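Side-chain contacts in putative TRAP PERIPLASMIC SOLUTE BINDING PROTEIN (Haemophilus influenzae, PDB 4PBQ), which binds L-gulonate and probably delivers such sugar acids from the periplasm to a TRAP transporter in the inner membrane: residues Q129-E132 / K137-A140; G78-T83 / L91-V96; S151-E156 / K162-R167. One frame throughout, in Å; residues are numbered along the deposited sequence.

Contact 1 of 3, residues Q129-E132 / K137-A140; sequences QKME and KLLA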
ATOM      1  N   GLN A 129      -2.133  16.119   4.966  1.00 13.69           N
ATOM      2  CA  GLN A 129      -1.999  17.529   4.584  1.00 13.42           C
ATOM      3  C   GLN A 129      -0.552  17.944   4.369  1.00 13.19           C
ATOM      4  O   GLN A 129      -0.264  18.832   3.572  1.00 14.95           O
ATOM      5  CB  GLN A 129      -2.632  18.422   5.650  1.00 18.30           C
ATOM      6  CG  GLN A 129      -4.155  18.446   5.602  1.00 31.72           C
ATOM      7  CD  GLN A 129      -4.780  19.185   6.781  1.00 41.15           C
ATOM      8  OE1 GLN A 129      -5.990  19.111   6.990  1.00 46.18           O
ATOM      9  NE2 GLN A 129      -3.961  19.897   7.555  1.00 48.77           N
ATOM     10  N   LYS A 130       0.365  17.292   5.079  1.00 14.61           N
ATOM     11  CA  LYS A 130       1.781  17.608   4.941  1.00 12.57           C
ATOM     12  C   LYS A 130       2.350  17.215   3.582  1.00 13.65           C
ATOM     13  O   LYS A 130       3.439  17.663   3.226  1.00 13.49           O
ATOM     14  CB  LYS A 130       2.604  16.895   6.011  1.00 14.00           C
ATOM     15  CG  LYS A 130       2.361  17.374   7.433  1.00 33.86           C
ATOM     16  CD  LYS A 130       3.180  16.547   8.433  1.00 37.57           C
ATOM     17  CE  LYS A 130       3.355  17.273   9.767  1.00 44.16           C
ATOM     18  NZ  LYS A 130       2.110  17.960  10.202  1.00 49.07           N
HETATM   19  N   MSE A 131       1.645  16.378   2.831  1.00 14.13           N
HETATM   20  CA  MSE A 131       2.116  16.014   1.495  1.00 11.35           C
HETATM   21  C   MSE A 131       2.107  17.223   0.562  1.00 12.48           C
HETATM   22  O   MSE A 131       2.822  17.251  -0.429  1.00 12.67           O
HETATM   23  CB  MSE A 131       1.274  14.873   0.929  1.00 11.30           C
HETATM   24  CG  MSE A 131       1.379  13.604   1.728  1.00 13.80           C
HETATM   25 SE   MSE A 131       0.333  12.159   0.884  1.00 17.86          SE
HETATM   26  CE  MSE A 131       1.408  11.843  -0.575  1.00 17.74           C
ATOM     27  N   GLU A 132       1.311  18.241   0.882  1.00 11.20           N
ATOM     28  CA  GLU A 132       1.250  19.436   0.044  1.00 12.70           C
ATOM     29  C   GLU A 132       2.591  20.177  -0.045  1.00 15.73           C
ATOM     30  O   GLU A 132       2.898  20.804  -1.057  1.00 13.96           O
ATOM     31  CB  GLU A 132       0.116  20.364   0.504  1.00 15.23           C
ATOM     32  CG  GLU A 132      -1.227  19.678   0.290  1.00 17.84           C
ATOM     33  CD  GLU A 132      -2.403  20.402   0.918  1.00 29.82           C
ATOM     34  OE1 GLU A 132      -2.436  21.644   0.843  1.00 32.12           O
ATOM     35  OE2 GLU A 132      -3.292  19.706   1.472  1.00 34.67           O
ATOM     36  N   LYS A 137      -1.534  16.636  -3.290  1.00  9.63           N
ATOM     37  CA  LYS A 137      -2.768  16.711  -2.523  1.00  8.30           C
ATOM     38  C   LYS A 137      -3.345  15.311  -2.312  1.00  7.28           C
ATOM     39  O   LYS A 137      -3.650  14.583  -3.265  1.00  7.68           O
ATOM     40  CB  LYS A 137      -3.781  17.593  -3.247  1.00  8.88           C
ATOM     41  CG  LYS A 137      -5.181  17.544  -2.674  1.00  9.57           C
ATOM     42  CD  LYS A 137      -5.280  18.253  -1.321  1.00 12.16           C
ATOM     43  CE  LYS A 137      -6.731  18.160  -0.825  1.00 16.42           C
ATOM     44  NZ  LYS A 137      -6.919  18.975   0.403  1.00 20.96           N
ATOM     45  N   LEU A 138      -3.507  14.922  -1.048  1.00  7.42           N
ATOM     46  CA  LEU A 138      -4.108  13.629  -0.733  1.00  8.47           C
ATOM     47  C   LEU A 138      -5.617  13.727  -0.716  1.00  8.52           C
ATOM     48  O   LEU A 138      -6.161  14.599  -0.047  1.00 11.27           O
ATOM     49  CB  LEU A 138      -3.645  13.134   0.634  1.00  8.78           C
ATOM     50  CG  LEU A 138      -4.148  11.723   0.984  1.00  7.87           C
ATOM     51  CD1 LEU A 138      -3.640  10.646   0.090  1.00  6.43           C
ATOM     52  CD2 LEU A 138      -3.810  11.404   2.424  1.00  9.19           C
ATOM     53  N   LEU A 139      -6.287  12.856  -1.471  1.00  6.99           N
ATOM     54  CA  LEU A 139      -7.752  12.838  -1.525  1.00  7.83           C
ATOM     55  C   LEU A 139      -8.389  11.709  -0.723  1.00  9.26           C
ATOM     56  O   LEU A 139      -9.512  11.869  -0.243  1.00 10.24           O
ATOM     57  CB  LEU A 139      -8.234  12.745  -2.978  1.00  8.17           C
ATOM     58  CG  LEU A 139      -7.889  13.951  -3.856  1.00 17.65           C
ATOM     59  CD1 LEU A 139      -8.344  13.702  -5.296  1.00 17.30           C
ATOM     60  CD2 LEU A 139      -8.518  15.206  -3.267  1.00 17.97           C
ATOM     61  N   ALA A 140      -7.706  10.569  -0.589  1.00  8.61           N
ATOM     62  CA  ALA A 140      -8.272   9.435   0.149  1.00  9.54           C
ATOM     63  C   ALA A 140      -7.222   8.422   0.570  1.00  7.98           C
ATOM     64  O   ALA A 140      -6.277   8.152  -0.164  1.00  7.97           O
ATOM     65  CB  ALA A 140      -9.329   8.737  -0.699  1.00  8.60           C
TER
HETATM   66  O   HOH W   1      -2.630  16.576   1.077  1.00 15.35           O
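Two side-chain pairs join Gln129-Glu132 to Lys137-Ala140, one apolar and one charged. The apolar pair is selenomethionine Met131 with Leu138. Met131 SE lies 4.1 Å from Leu138 CB, so it is the selenium that meets the root of the leucine. In the charged pair, Glu132 and Lys137 run side by side and point the same way. Glu132 OE2 is 3.7 Å from Lys137 CD, and at 3.9 Å from Lys137 NZ it makes a long salt bridge. Of the two carboxylate oxygens, OE2 alone lies beside CD and the amine. The Lys137 chain turns at its second torsion (chi2 72°), which sends its amine along the glutamate although its CB points away from Gln129-Glu132.

A water adds a further polar link. It donates to Glu132 OE2 at 3.2 Å and accepts from Leu138 N at 2.8 Å. Within the turn, Glu132 N bonds to Gln129 O, 3.2 Å long.

Further out, Met131 also packs on Leu93 and Phe100. Strand 231-239 borders the apolar pair: Met131 and Leu138 both touch Gln237, and Leu138 also touches Leu235. Lys137 pairs through its backbone with Ile238 of the same strand. The contact thus folds the turn after helix 122-129 back onto the start of strand 136-151.

Contact 2 of 3, residues G78-T83 / L91-V96; sequences GLRNGT and LLLQNV. With 2UF (L-gulonate), chain D; SO4 (sulfate ion), chain E.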
ATOM      1  N   GLY A  78       5.932  11.909 -10.797  1.00  9.28           N
ATOM      2  CA  GLY A  78       5.025  12.560 -11.737  1.00 11.97           C
ATOM      3  C   GLY A  78       3.962  13.390 -11.033  1.00  8.60           C
ATOM      4  O   GLY A  78       3.592  14.463 -11.514  1.00 10.20           O
ATOM      5  N   LEU A  79       3.466  12.914  -9.893  1.00  6.67           N
ATOM      6  CA  LEU A  79       2.529  13.701  -9.083  1.00  6.37           C
ATOM      7  C   LEU A  79       3.216  14.983  -8.614  1.00 10.80           C
ATOM      8  O   LEU A  79       2.657  16.073  -8.672  1.00 10.84           O
ATOM      9  CB  LEU A  79       2.039  12.891  -7.876  1.00  6.62           C
ATOM     10  CG  LEU A  79       1.076  11.751  -8.195  1.00  8.12           C
ATOM     11  CD1 LEU A  79       1.013  10.761  -7.031  1.00  8.76           C
ATOM     12  CD2 LEU A  79      -0.319  12.311  -8.492  1.00  7.48           C
ATOM     13  N   ARG A  80       4.461  14.857  -8.182  1.00  7.69           N
ATOM     14  CA  ARG A  80       5.139  16.023  -7.651  1.00 10.64           C
ATOM     15  C   ARG A  80       5.449  17.074  -8.725  1.00 12.45           C
ATOM     16  O   ARG A  80       5.348  18.271  -8.457  1.00 15.45           O
ATOM     17  CB  ARG A  80       6.415  15.612  -6.929  1.00  8.42           C
ATOM     18  CG  ARG A  80       6.191  14.654  -5.765  1.00 11.61           C
ATOM     19  CD  ARG A  80       7.510  14.397  -5.045  1.00 10.56           C
ATOM     20  NE  ARG A  80       7.965  15.609  -4.380  1.00 11.27           N
ATOM     21  CZ  ARG A  80       9.182  15.766  -3.860  1.00 14.35           C
ATOM     22  NH1 ARG A  80      10.075  14.769  -3.890  1.00 16.33           N
ATOM     23  NH2 ARG A  80       9.503  16.924  -3.299  1.00 16.51           N
ATOM     24  N   ASN A  81       5.807  16.657  -9.936  1.00 14.29           N
ATOM     25  CA  ASN A  81       6.129  17.621 -10.982  1.00 15.03           C
ATOM     26  C   ASN A  81       4.950  17.996 -11.880  1.00 13.20           C
ATOM     27  O   ASN A  81       5.082  18.842 -12.766  1.00 13.27           O
ATOM     28  CB  ASN A  81       7.362  17.176 -11.808  1.00 16.16           C
ATOM     29  CG  ASN A  81       7.117  15.938 -12.657  1.00 20.33           C
ATOM     30  OD1 ASN A  81       5.995  15.661 -13.083  1.00 16.07           O
ATOM     31  ND2 ASN A  81       8.196  15.178 -12.923  1.00 21.59           N
ATOM     32  N   GLY A  82       3.803  17.358 -11.656  1.00 14.33           N
ATOM     33  CA  GLY A  82       2.596  17.662 -12.414  1.00 14.39           C
ATOM     34  C   GLY A  82       2.405  16.961 -13.747  1.00 15.76           C
ATOM     35  O   GLY A  82       1.350  17.105 -14.357  1.00 15.09           O
ATOM     36  N   THR A  83       3.370  16.159 -14.191  1.00 10.56           N
ATOM     37  CA  THR A  83       3.234  15.473 -15.466  1.00 13.71           C
ATOM     38  C   THR A  83       2.376  14.229 -15.372  1.00 10.27           C
ATOM     39  O   THR A  83       1.966  13.677 -16.392  1.00 14.27           O
ATOM     40  CB  THR A  83       4.597  15.087 -16.049  1.00 15.88           C
ATOM     41  OG1 THR A  83       5.254  14.184 -15.162  1.00 16.80           O
ATOM     42  CG2 THR A  83       5.446  16.339 -16.254  1.00 27.23           C
ATOM     43  N   LEU A  91       3.440   4.212   0.121  1.00  5.73           N
ATOM     44  CA  LEU A  91       4.019   5.254   0.964  1.00  4.30           C
ATOM     45  C   LEU A  91       5.478   5.581   0.596  1.00  9.34           C
ATOM     46  O   LEU A  91       6.266   5.956   1.458  1.00 11.42           O
ATOM     47  CB  LEU A  91       3.974   4.791   2.440  1.00  8.28           C
ATOM     48  CG  LEU A  91       2.620   4.274   2.954  1.00  6.99           C
ATOM     49  CD1 LEU A  91       2.640   4.003   4.464  1.00  7.82           C
ATOM     50  CD2 LEU A  91       1.515   5.256   2.643  1.00  8.80           C
ATOM     51  N   LEU A  92       5.842   5.449  -0.673  1.00  5.85           N
ATOM     52  CA  LEU A  92       7.241   5.604  -1.071  1.00  6.64           C
ATOM     53  C   LEU A  92       7.777   7.021  -0.855  1.00  8.97           C
ATOM     54  O   LEU A  92       8.996   7.196  -0.730  1.00 11.26           O
ATOM     55  CB  LEU A  92       7.452   5.178  -2.517  1.00  7.04           C
ATOM     56  CG  LEU A  92       7.118   3.745  -2.901  1.00  6.62           C
ATOM     57  CD1 LEU A  92       7.534   3.509  -4.314  1.00  8.42           C
ATOM     58  CD2 LEU A  92       7.774   2.738  -1.932  1.00  8.65           C
ATOM     59  N   LEU A  93       6.890   8.011  -0.774  1.00  9.91           N
ATOM     60  CA  LEU A  93       7.300   9.371  -0.455  1.00 10.89           C
ATOM     61  C   LEU A  93       7.967   9.431   0.919  1.00 13.13           C
ATOM     62  O   LEU A  93       8.614  10.430   1.257  1.00 13.89           O
ATOM     63  CB  LEU A  93       6.114  10.328  -0.504  1.00  9.48           C
ATOM     64  CG  LEU A  93       6.493  11.808  -0.412  1.00 10.62           C
ATOM     65  CD1 LEU A  93       7.367  12.198  -1.563  1.00 12.53           C
ATOM     66  CD2 LEU A  93       5.210  12.654  -0.415  1.00 13.13           C
ATOM     67  N   GLN A  94       7.879   8.355   1.697  1.00 12.46           N
ATOM     68  CA  GLN A  94       8.600   8.308   2.971  1.00 13.53           C
ATOM     69  C   GLN A  94      10.111   8.491   2.786  1.00 15.14           C
ATOM     70  O   GLN A  94      10.812   8.851   3.742  1.00 12.31           O
ATOM     71  CB  GLN A  94       8.327   7.011   3.727  1.00 12.14           C
ATOM     72  CG  GLN A  94       8.970   5.764   3.100  1.00 15.08           C
ATOM     73  CD  GLN A  94      10.398   5.524   3.576  1.00 13.70           C
ATOM     74  OE1 GLN A  94      10.697   5.614   4.767  1.00 17.87           O
ATOM     75  NE2 GLN A  94      11.283   5.200   2.643  1.00 17.16           N
ATOM     76  N   ASN A  95      10.631   8.239   1.585  1.00 15.48           N
ATOM     77  CA  ASN A  95      12.083   8.460   1.355  1.00 16.22           C
ATOM     78  C   ASN A  95      12.447   9.945   1.265  1.00 20.10           C
ATOM     79  O   ASN A  95      13.628  10.315   1.303  1.00 20.43           O
ATOM     80  CB  ASN A  95      12.644   7.646   0.143  1.00 17.39           C
ATOM     81  CG  ASN A  95      12.087   8.091  -1.209  1.00 26.40           C
ATOM     82  OD1 ASN A  95      11.583   9.196  -1.363  1.00 22.78           O
ATOM     83  ND2 ASN A  95      12.190   7.212  -2.206  1.00 25.18           N
ATOM     84  N   VAL A  96      11.435  10.799   1.165  1.00 14.25           N
ATOM     85  CA  VAL A  96      11.616  12.243   1.205  1.00 19.09           C
ATOM     86  C   VAL A  96      11.346  12.768   2.615  1.00 20.60           C
ATOM     87  O   VAL A  96      12.064  13.634   3.104  1.00 20.31           O
ATOM     88  CB  VAL A  96      10.705  12.952   0.180  1.00 17.20           C
ATOM     89  CG1 VAL A  96      10.766  14.478   0.345  1.00 22.49           C
ATOM     90  CG2 VAL A  96      11.115  12.542  -1.219  1.00 21.11           C
TER
HETATM   91  O6A 2UF D 401       5.997  -2.760  -4.650  1.00  6.48           O
HETATM   92  C6  2UF D 401       5.437  -3.109  -3.602  1.00 10.19           C
HETATM   93  O6B 2UF D 401       5.625  -4.180  -3.005  1.00  8.56           O
HETATM   94  C5  2UF D 401       4.379  -2.143  -3.029  1.00  8.06           C
HETATM   95  O5  2UF D 401       3.427  -2.898  -2.311  1.00  5.42           O
HETATM   96  C4  2UF D 401       5.032  -1.103  -2.092  1.00  8.76           C
HETATM   97  O4  2UF D 401       5.910  -0.252  -2.848  1.00  6.81           O
HETATM   98  C3  2UF D 401       3.938  -0.275  -1.385  1.00  5.48           C
HETATM   99  O3  2UF D 401       2.945   0.267  -2.323  1.00  5.86           O
HETATM  100  C2  2UF D 401       4.544   0.893  -0.589  1.00  6.75           C
HETATM  101  O2  2UF D 401       3.501   1.330   0.261  1.00  6.20           O
HETATM  102  C1  2UF D 401       5.723   0.429   0.320  1.00  4.97           C
HETATM  103  O1  2UF D 401       6.106   1.548   1.136  1.00  6.69           O
HETATM  104  S   SO4 E 402      13.186  16.737  -2.625  0.78 41.08           S
HETATM  105  O1  SO4 E 402      11.991  17.384  -2.095  0.78 29.37           O
HETATM  106  O2  SO4 E 402      13.869  17.675  -3.517  0.78 52.99           O
HETATM  107  O3  SO4 E 402      12.868  15.518  -3.369  0.78 32.88           O
HETATM  108  O4  SO4 E 402      14.054  16.371  -1.506  0.78 52.93           O
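Arg80 reaches Leu93 and Val96 through a bent chain. Its CG lies beside the backbone N (chi1 -59°), and the chain then bends at chi3 (68°), which carries the guanidinium out beside Val96. Leu93 holds its CG anti to its own backbone N, and CD1 is the methyl that meets the arginine.

The touching is slight. Arg80 CD meets Leu93 CD1 at 4.1 Å, the two chains crossing at a slant. Arg80 NH1 lies 3.6 Å from Val96 CG2, with the arginine and valine chains coming from opposite directions. Both methyls approach the guanidinium obliquely. No hydrogen bond links Gly78-Thr83 with Leu91-Val96.

The charge is met by a sulfate ion, probably from the crystallisation liquor, held at the guanidinium edge with its sulfur in plane. Arg80 NH1 bonds to sulfate O3 at 2.9 Å, and Arg80 NH2 to sulfate O1 at 2.8 Å. The second bond is almost straight (175°). Arg80 NE donates to Tyr134 O, so all three nitrogens of the group have a partner.

At the end of helix 72-81, Asn81 OD1 accepts from Thr83 N at 2.9 Å, an Asx turn, and also from Thr83 OG1. At the start of Leu91-Val96, Leu91 N donates to L-gulonate O2 at 2.9 Å, while Leu92 CD2 packs against the ligand.

Leu93 also touches Val76 of helix 72-81 and Phe100. Arg80 rests on Ile136 of strand 136-151. The contact places the C-terminal end of helix 72-81 against the 3-10 turn that follows strand 86-89.

Contact 3 of 3, residues S151-E156 / K162-R167; sequences SNKKLE and KGLRLR. With 2UF (L-gulonate), chain D.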
ATOM      1  N   SER A 151       6.602 -17.487  -0.836  1.00  7.62           N
ATOM      2  CA  SER A 151       7.892 -18.128  -0.709  1.00  8.16           C
ATOM      3  C   SER A 151       7.942 -19.483  -1.387  1.00 11.03           C
ATOM      4  O   SER A 151       6.985 -20.253  -1.321  1.00 11.51           O
ATOM      5  CB  SER A 151       8.202 -18.310   0.784  1.00 12.90           C
ATOM      6  OG  SER A 151       9.446 -18.941   0.933  1.00 17.30           O
ATOM      7  N   ASN A 152       9.090 -19.808  -1.977  1.00 10.77           N
ATOM      8  CA  ASN A 152       9.346 -21.150  -2.486  1.00 10.11           C
ATOM      9  C   ASN A 152       9.626 -22.114  -1.343  1.00 17.65           C
ATOM     10  O   ASN A 152       9.578 -23.317  -1.527  1.00 22.07           O
ATOM     11  CB  ASN A 152      10.562 -21.177  -3.397  1.00 13.53           C
ATOM     12  CG  ASN A 152      10.367 -20.383  -4.670  1.00 16.73           C
ATOM     13  OD1 ASN A 152       9.258 -20.269  -5.177  1.00 17.20           O
ATOM     14  ND2 ASN A 152      11.451 -19.844  -5.194  1.00 18.58           N
ATOM     15  N   LYS A 153       9.947 -21.552  -0.181  1.00 21.39           N
ATOM     16  CA  LYS A 153      10.376 -22.325   0.980  1.00 27.87           C
ATOM     17  C   LYS A 153       9.315 -22.255   2.078  1.00 21.78           C
ATOM     18  O   LYS A 153       8.828 -21.187   2.389  1.00 17.28           O
ATOM     19  CB  LYS A 153      11.691 -21.743   1.532  1.00 27.32           C
ATOM     20  CG  LYS A 153      12.927 -21.879   0.623  1.00 33.16           C
ATOM     21  CD  LYS A 153      14.141 -21.168   1.246  1.00 42.07           C
ATOM     22  CE  LYS A 153      15.412 -21.277   0.393  1.00 42.18           C
ATOM     23  NZ  LYS A 153      16.456 -20.251   0.799  1.00 36.49           N
ATOM     24  N   LYS A 154       9.001 -23.385   2.705  1.00 19.16           N
ATOM     25  CA  LYS A 154       8.058 -23.380   3.806  1.00 20.45           C
ATOM     26  C   LYS A 154       8.619 -22.607   5.014  1.00 20.58           C
ATOM     27  O   LYS A 154       9.767 -22.799   5.405  1.00 24.27           O
ATOM     28  CB  LYS A 154       7.694 -24.815   4.177  1.00 28.38           C
ATOM     29  CG  LYS A 154       6.874 -24.955   5.434  1.00 35.15           C
ATOM     30  CD  LYS A 154       6.601 -26.429   5.768  1.00 32.72           C
ATOM     31  CE  LYS A 154       5.288 -26.898   5.178  1.00 44.38           C
ATOM     32  NZ  LYS A 154       4.911 -28.260   5.683  1.00 56.72           N
ATOM     33  N   LEU A 155       7.807 -21.718   5.580  1.00 16.62           N
ATOM     34  CA  LEU A 155       8.185 -20.973   6.773  1.00 21.03           C
ATOM     35  C   LEU A 155       7.120 -21.159   7.853  1.00 19.40           C
ATOM     36  O   LEU A 155       5.979 -20.732   7.682  1.00 19.58           O
ATOM     37  CB  LEU A 155       8.340 -19.481   6.457  1.00 18.47           C
ATOM     38  CG  LEU A 155       9.169 -19.135   5.215  1.00 18.27           C
ATOM     39  CD1 LEU A 155       9.003 -17.659   4.895  1.00 20.34           C
ATOM     40  CD2 LEU A 155      10.650 -19.497   5.430  1.00 16.58           C
ATOM     41  N   GLU A 156       7.479 -21.783   8.975  1.00 18.97           N
ATOM     42  CA  GLU A 156       6.491 -22.008  10.031  1.00 23.96           C
ATOM     43  C   GLU A 156       7.039 -21.737  11.427  1.00 24.02           C
ATOM     44  O   GLU A 156       6.335 -21.914  12.418  1.00 23.59           O
ATOM     45  CB  GLU A 156       5.906 -23.429   9.939  1.00 29.11           C
ATOM     46  CG  GLU A 156       6.923 -24.535  10.034  1.00 32.90           C
ATOM     47  CD  GLU A 156       6.421 -25.868   9.453  1.00 42.53           C
ATOM     48  OE1 GLU A 156       7.269 -26.737   9.163  1.00 42.86           O
ATOM     49  OE2 GLU A 156       5.196 -26.051   9.290  1.00 35.57           O
ATOM     50  N   LYS A 162      16.152 -17.803   8.494  1.00 18.92           N
ATOM     51  CA  LYS A 162      17.598 -17.781   8.260  1.00 18.80           C
ATOM     52  C   LYS A 162      17.933 -18.345   6.871  1.00 16.94           C
ATOM     53  O   LYS A 162      17.508 -19.438   6.514  1.00 22.69           O
ATOM     54  CB  LYS A 162      18.332 -18.554   9.365  1.00 21.59           C
ATOM     55  CG  LYS A 162      19.837 -18.569   9.209  1.00 31.87           C
ATOM     56  CD  LYS A 162      20.514 -19.295  10.371  1.00 39.05           C
ATOM     57  CE  LYS A 162      20.627 -18.397  11.598  1.00 49.80           C
ATOM     58  NZ  LYS A 162      21.655 -17.309  11.432  1.00 56.26           N
ATOM     59  N   GLY A 163      18.661 -17.576   6.073  1.00 19.90           N
ATOM     60  CA  GLY A 163      18.983 -18.005   4.724  1.00 18.72           C
ATOM     61  C   GLY A 163      17.943 -17.549   3.695  1.00 16.85           C
ATOM     62  O   GLY A 163      18.187 -17.630   2.497  1.00 19.70           O
ATOM     63  N   LEU A 164      16.785 -17.094   4.158  1.00 15.86           N
ATOM     64  CA  LEU A 164      15.713 -16.683   3.248  1.00 18.70           C
ATOM     65  C   LEU A 164      16.088 -15.399   2.516  1.00 19.34           C
ATOM     66  O   LEU A 164      16.516 -14.439   3.150  1.00 16.32           O
ATOM     67  CB  LEU A 164      14.413 -16.465   4.016  1.00 15.43           C
ATOM     68  CG  LEU A 164      13.204 -16.175   3.123  1.00 15.64           C
ATOM     69  CD1 LEU A 164      12.835 -17.384   2.260  1.00 15.77           C
ATOM     70  CD2 LEU A 164      12.034 -15.730   3.989  1.00 15.94           C
ATOM     71  N   ARG A 165      15.919 -15.390   1.192  1.00 11.95           N
ATOM     72  CA  ARG A 165      16.166 -14.199   0.377  1.00  8.83           C
ATOM     73  C   ARG A 165      14.835 -13.653  -0.097  1.00 10.18           C
ATOM     74  O   ARG A 165      14.107 -14.317  -0.836  1.00 11.08           O
ATOM     75  CB  ARG A 165      17.064 -14.549  -0.809  1.00 17.05           C
ATOM     76  CG  ARG A 165      18.445 -15.095  -0.391  1.00 19.76           C
ATOM     77  CD  ARG A 165      19.151 -15.830  -1.514  1.00 27.82           C
ATOM     78  NE  ARG A 165      18.300 -16.847  -2.110  1.00 18.32           N
ATOM     79  CZ  ARG A 165      18.431 -17.297  -3.355  1.00 25.45           C
ATOM     80  NH1 ARG A 165      19.412 -16.856  -4.132  1.00 24.95           N
ATOM     81  NH2 ARG A 165      17.586 -18.197  -3.824  1.00 25.96           N
ATOM     82  N   LEU A 166      14.505 -12.454   0.353  1.00  8.24           N
ATOM     83  CA  LEU A 166      13.184 -11.904   0.060  1.00  8.56           C
ATOM     84  C   LEU A 166      13.327 -10.588  -0.661  1.00 11.08           C
ATOM     85  O   LEU A 166      14.055  -9.703  -0.203  1.00  9.82           O
ATOM     86  CB  LEU A 166      12.425 -11.692   1.363  1.00 11.51           C
ATOM     87  CG  LEU A 166      10.936 -11.998   1.404  1.00 23.55           C
ATOM     88  CD1 LEU A 166      10.675 -13.481   1.089  1.00 15.38           C
ATOM     89  CD2 LEU A 166      10.341 -11.627   2.761  1.00 26.04           C
ATOM     90  N   ARG A 167      12.641 -10.437  -1.792  1.00  8.61           N
ATOM     91  CA  ARG A 167      12.504  -9.109  -2.359  1.00  6.26           C
ATOM     92  C   ARG A 167      11.720  -8.244  -1.391  1.00  5.36           C
ATOM     93  O   ARG A 167      10.728  -8.695  -0.813  1.00  7.29           O
ATOM     94  CB  ARG A 167      11.786  -9.138  -3.700  1.00  6.78           C
ATOM     95  CG  ARG A 167      11.520  -7.780  -4.291  1.00  5.09           C
ATOM     96  CD  ARG A 167      10.161  -7.241  -3.929  1.00  4.45           C
ATOM     97  NE  ARG A 167       9.887  -5.946  -4.531  1.00  4.12           N
ATOM     98  CZ  ARG A 167       8.774  -5.266  -4.313  1.00  6.29           C
ATOM     99  NH1 ARG A 167       7.828  -5.772  -3.511  1.00  7.72           N
ATOM    100  NH2 ARG A 167       8.598  -4.093  -4.892  1.00  7.00           N
TER
HETATM  101  O6A 2UF D 401       5.997  -2.760  -4.650  1.00  6.48           O
HETATM  102  C6  2UF D 401       5.437  -3.109  -3.602  1.00 10.19           C
HETATM  103  O6B 2UF D 401       5.625  -4.180  -3.005  1.00  8.56           O
HETATM  104  C5  2UF D 401       4.379  -2.143  -3.029  1.00  8.06           C
HETATM  105  O5  2UF D 401       3.427  -2.898  -2.311  1.00  5.42           O
HETATM  106  C4  2UF D 401       5.032  -1.103  -2.092  1.00  8.76           C
HETATM  107  O4  2UF D 401       5.910  -0.252  -2.848  1.00  6.81           O
HETATM  108  C3  2UF D 401       3.938  -0.275  -1.385  1.00  5.48           C
HETATM  109  O3  2UF D 401       2.945   0.267  -2.323  1.00  5.86           O
HETATM  110  C2  2UF D 401       4.544   0.893  -0.589  1.00  6.75           C
HETATM  111  O2  2UF D 401       3.501   1.330   0.261  1.00  6.20           O
HETATM  112  C1  2UF D 401       5.723   0.429   0.320  1.00  4.97           C
HETATM  113  O1  2UF D 401       6.106   1.548   1.136  1.00  6.69           O
HETATM  114  O   HOH W   2      16.538 -20.581   3.881  1.00 32.13           O
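The loop that leaves strand 136-151 packs here against the approach to strand 165-168, whose Arg167 belongs to the L-gulonate pocket. Leu164 is the hub. Leu164 CD2 meets Leu155 CD1 at 3.7 Å, with the two chains set aslant. The other methyl, Leu164 CD1, lies 4.0 Å from Ser151 OG and touches Lys153 CD. Together the Leu164 torsions (chi1 -174°, chi2 66°) divide the two methyls between Leu155 on one hand and Ser151 with Lys153 on the other.

Lys153 slides past Leu164 in the opposite direction, its chain extended. The amine reaches a water at 3.1 Å from Lys153 NZ, and this water donates to Lys162 O. The stronger partner of the amine is Asp203, which also forms a salt bridge with Arg165. This shared carboxylate probably eases the closeness of the two positive charges.

Where the strand gives way to the loop, Ser151 OG donates to Lys153 O at 2.7 Å, in the carbonyl plane and on a lone pair.

At the end of Lys162-Arg167, Arg167 meets the ligand carboxylate edge-on. Arg167 NH1 bonds to L-gulonate O6B at 2.8 Å and Arg167 NH2 to L-gulonate O6A at 2.9 Å, both nearly straight. Arg167 NE donates to Met188 O, which steadies the guanidinium. Such a two-pronged pair of arginine-carboxylate hydrogen bonds is characteristic of TRAP solute-binding proteins that take organic acids.

How the contacts relate
From the N terminus the contacts come in series, with none nested or crossed. Contact 2 closes first: it brings the end of helix 72-81 to the turn after strand 86-89, with that strand inside the loop. Contact 1 follows and closes the short turn from helix 122-129 into strand 136-151. It touches contact 2, where Met131 CE packs on Leu93 CD2 at 3.9 Å. Strand 136-151 then runs across the molecule to contact 3, which joins its exit loop to the approach to strand 165-168. Contacts 1 and 3 lie on opposite sides of the chain's centre, their centres about 36 Å apart. Contacts 2 and 3 do not touch, but both include residues that bind L-gulonate.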